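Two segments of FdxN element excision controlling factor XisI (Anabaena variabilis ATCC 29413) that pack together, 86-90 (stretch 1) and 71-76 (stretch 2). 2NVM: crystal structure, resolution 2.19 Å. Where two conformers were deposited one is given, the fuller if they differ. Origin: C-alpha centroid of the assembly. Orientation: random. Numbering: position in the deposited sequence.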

ATOM      1  N   GLU B  86      -9.526  -5.178   2.617  1.00 49.30           N
ATOM      2  CA  GLU B  86      -8.988  -5.868   1.428  1.00 49.66           C
ATOM      3  C   GLU B  86      -8.014  -7.000   1.769  1.00 50.61           C
ATOM      4  O   GLU B  86      -7.832  -7.900   0.982  1.00 53.17           O
ATOM      5  CB  GLU B  86      -8.271  -4.871   0.520  1.00 51.53           C
ATOM      6  CG  GLU B  86      -9.076  -3.623   0.072  1.00 52.35           C
ATOM      7  CD  GLU B  86     -10.214  -3.875  -0.900  1.00 50.84           C
ATOM      8  OE1 GLU B  86     -10.658  -5.015  -1.114  1.00 52.61           O
ATOM      9  OE2 GLU B  86     -10.727  -2.889  -1.447  1.00 54.92           O
ATOM     10  N   GLU B  87      -7.330  -6.912   2.900  1.00 49.74           N
ATOM     11  CA  GLU B  87      -6.391  -7.945   3.341  1.00 49.52           C
ATOM     12  C   GLU B  87      -6.325  -7.836   4.848  1.00 49.93           C
ATOM     13  O   GLU B  87      -6.247  -6.717   5.373  1.00 49.37           O
ATOM     14  CB  GLU B  87      -5.008  -7.737   2.698  1.00 50.59           C
ATOM     15  CG  GLU B  87      -3.935  -8.797   3.041  1.00 52.98           C
ATOM     16  CD  GLU B  87      -4.294 -10.232   2.608  1.00 63.35           C
ATOM     17  OE1 GLU B  87      -4.717 -10.421   1.453  1.00 65.36           O
ATOM     18  OE2 GLU B  87      -4.125 -11.175   3.428  1.00 74.96           O
ATOM     19  N   ASP B  88      -6.378  -8.986   5.522  1.00 50.96           N
ATOM     20  CA  ASP B  88      -6.395  -9.076   6.963  1.00 51.93           C
ATOM     21  C   ASP B  88      -5.514 -10.225   7.446  1.00 53.14           C
ATOM     22  O   ASP B  88      -5.636 -11.340   6.936  1.00 54.07           O
ATOM     23  CB  ASP B  88      -7.855  -9.339   7.412  1.00 53.15           C
ATOM     24  CG  ASP B  88      -8.021  -9.428   8.949  1.00 52.43           C
ATOM     25  OD1 ASP B  88      -7.326  -8.691   9.675  1.00 51.09           O
ATOM     26  OD2 ASP B  88      -8.859 -10.225   9.419  1.00 52.92           O
ATOM     27  N   SER B  89      -4.707  -9.940   8.472  1.00 52.75           N
ATOM     28  CA  SER B  89      -3.793 -10.878   9.157  1.00 52.93           C
ATOM     29  C   SER B  89      -4.205 -11.239  10.616  1.00 51.42           C
ATOM     30  O   SER B  89      -3.508 -12.016  11.271  1.00 48.51           O
ATOM     31  CB  SER B  89      -2.426 -10.195   9.264  1.00 55.29           C
ATOM     32  OG  SER B  89      -2.557  -8.967   9.990  1.00 60.09           O
ATOM     33  N   THR B  90      -5.309 -10.669  11.103  1.00 51.38           N
ATOM     34  CA  THR B  90      -5.789 -10.815  12.493  1.00 52.60           C
ATOM     35  C   THR B  90      -6.922 -11.814  12.732  1.00 52.83           C
ATOM     36  O   THR B  90      -7.343 -11.950  13.891  1.00 54.15           O
ATOM     37  CB  THR B  90      -6.283  -9.419  13.005  1.00 51.87           C
ATOM     38  OG1 THR B  90      -7.499  -9.044  12.332  1.00 51.33           O
ATOM     39  CG2 THR B  90      -5.219  -8.348  12.782  1.00 49.73           C
TER
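Stretch 2 (71-76) HIILYL

Tyr75 N donates to Glu87 O at 3.0 Å, and the angle at the hydrogen, 170°, is nearly straight. The return bond runs from Glu87 N to Tyr75 O at 3.2 Å. Tyr75 O also accepts from Glu86 N at 2.9 Å, with a more bent angle of 135°. One carbonyl thus serves two successive amides of stretch 1. Glu87 O receives a further CA-H contact from Leu74 CA at 3.4 Å. The pairing centres on Glu87 and Tyr75, a hydrogen-bonded pair whose CA atoms are 4.9 Å apart. Stretch 2 is strand throughout, though Ile73 (phi/psi -96/-51) departs from the extended form. It lies antiparallel to stretch 1, which is strand at Glu86 and Glu87 and then leaves the sheet as loop.

Beyond this pair the direct backbone bonding stops. Asp88 still lies level with Leu74, CA to CA 4.9 Å, but Ser89 and Ile73 have CA atoms 5.8 Å apart. Ser89 N is 3.5 Å from Ile73 O at an angle too poor for a hydrogen bond. A water instead donates to Ile73 O at 2.7 Å and to Glu87 OE2 at 3.1 Å, joining the two stretches.

The side chains of Glu87 and Tyr75 share one face of the sheet, with Glu87 CB 4.0 Å from Tyr75 CB. On stretch 2, Ile72 also meets Glu87: its CG2 is 3.7 Å from Glu87 CG. Glu86 CG lies over the face of the Tyr75 ring, 4.1 Å from the ring centroid, in a CH-pi contact. The end of the Glu86 side chain then leads away from stretch 2.

Leu74 CD1 approaches Glu87 O at 3.3 Å and Asp88 OD1 at 3.8 Å. At the exposed end of the contact, Ser89 OG sits 3.4 Å from Ile73 CG2. Together the stretches bury 419 Å², both sides summed.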

ATOM      1  N   HIS B  71       5.043  -8.686   0.514  1.00 55.75           N
ATOM      2  CA  HIS B  71       3.775  -9.218   0.987  1.00 56.01           C
ATOM      3  C   HIS B  71       2.899  -8.216   1.766  1.00 53.15           C
ATOM      4  O   HIS B  71       3.347  -7.610   2.730  1.00 52.28           O
ATOM      5  CB  HIS B  71       4.189 -10.460   1.842  1.00 58.91           C
ATOM      6  CG  HIS B  71       3.093 -11.081   2.637  1.00 62.98           C
ATOM      7  ND1 HIS B  71       2.001 -11.691   2.056  1.00 74.22           N
ATOM      8  CD2 HIS B  71       2.950 -11.241   3.971  1.00 66.58           C
ATOM      9  CE1 HIS B  71       1.209 -12.161   3.004  1.00 71.54           C
ATOM     10  NE2 HIS B  71       1.759 -11.898   4.176  1.00 68.86           N
ATOM     11  N   ILE B  72       1.651  -8.076   1.338  1.00 53.87           N
ATOM     12  CA  ILE B  72       0.636  -7.225   2.010  1.00 52.16           C
ATOM     13  C   ILE B  72       0.135  -8.002   3.228  1.00 51.40           C
ATOM     14  O   ILE B  72      -0.257  -9.164   3.079  1.00 52.40           O
ATOM     15  CB  ILE B  72      -0.513  -6.851   1.045  1.00 52.39           C
ATOM     16  CG1 ILE B  72       0.068  -6.001  -0.110  1.00 51.75           C
ATOM     17  CG2 ILE B  72      -1.683  -6.115   1.801  1.00 49.94           C
ATOM     18  CD1 ILE B  72      -0.936  -5.615  -1.178  1.00 53.00           C
ATOM     19  N   ILE B  73       0.203  -7.359   4.411  1.00 51.05           N
ATOM     20  CA  ILE B  73      -0.225  -7.925   5.700  0.50 50.76           C
ATOM     21  C   ILE B  73      -1.648  -7.470   6.025  1.00 50.95           C
ATOM     22  O   ILE B  73      -2.502  -8.280   6.378  1.00 48.31           O
ATOM     23  CB  ILE B  73       0.677  -7.446   6.904  0.50 51.04           C
ATOM     24  CG1 ILE B  73       2.159  -7.781   6.696  0.50 55.30           C
ATOM     25  CG2 ILE B  73       0.197  -8.039   8.239  0.50 49.97           C
ATOM     26  CD1 ILE B  73       2.454  -9.237   6.602  0.50 58.46           C
ATOM     27  N   LEU B  74      -1.873  -6.156   5.939  1.00 51.35           N
ATOM     28  CA  LEU B  74      -3.156  -5.535   6.251  1.00 49.96           C
ATOM     29  C   LEU B  74      -3.379  -4.372   5.305  1.00 48.73           C
ATOM     30  O   LEU B  74      -2.486  -3.527   5.148  1.00 46.90           O
ATOM     31  CB  LEU B  74      -3.130  -5.081   7.719  1.00 50.52           C
ATOM     32  CG  LEU B  74      -4.367  -4.622   8.505  1.00 53.62           C
ATOM     33  CD1 LEU B  74      -5.498  -5.611   8.422  1.00 57.07           C
ATOM     34  CD2 LEU B  74      -3.975  -4.425   9.976  1.00 50.20           C
ATOM     35  N   TYR B  75      -4.549  -4.359   4.659  1.00 47.37           N
ATOM     36  CA  TYR B  75      -4.912  -3.333   3.701  1.00 48.29           C
ATOM     37  C   TYR B  75      -6.381  -2.952   3.887  1.00 48.55           C
ATOM     38  O   TYR B  75      -7.276  -3.794   3.775  1.00 48.80           O
ATOM     39  CB  TYR B  75      -4.571  -3.785   2.253  1.00 46.61           C
ATOM     40  CG  TYR B  75      -5.002  -2.845   1.141  1.00 44.14           C
ATOM     41  CD1 TYR B  75      -4.997  -1.432   1.310  1.00 48.40           C
ATOM     42  CD2 TYR B  75      -5.317  -3.348  -0.135  1.00 48.29           C
ATOM     43  CE1 TYR B  75      -5.396  -0.568   0.279  1.00 46.76           C
ATOM     44  CE2 TYR B  75      -5.708  -2.499  -1.173  1.00 45.97           C
ATOM     45  CZ  TYR B  75      -5.733  -1.098  -0.955  1.00 49.99           C
ATOM     46  OH  TYR B  75      -6.095  -0.231  -1.949  1.00 47.13           O
ATOM     47  N   LEU B  76      -6.587  -1.668   4.167  1.00 50.71           N
ATOM     48  CA  LEU B  76      -7.896  -1.077   4.398  1.00 52.11           C
ATOM     49  C   LEU B  76      -8.049   0.181   3.558  1.00 52.37           C
ATOM     50  O   LEU B  76      -7.073   0.924   3.367  1.00 53.28           O
ATOM     51  CB  LEU B  76      -8.032  -0.687   5.876  1.00 51.04           C
ATOM     52  CG  LEU B  76      -7.740  -1.750   6.942  1.00 51.14           C
ATOM     53  CD1 LEU B  76      -7.859  -1.165   8.322  1.00 59.81           C
ATOM     54  CD2 LEU B  76      -8.681  -2.904   6.828  1.00 60.75           C
TER
HETATM   55  O   HOH W   1      -2.447 -10.903   5.969  1.00 55.91           O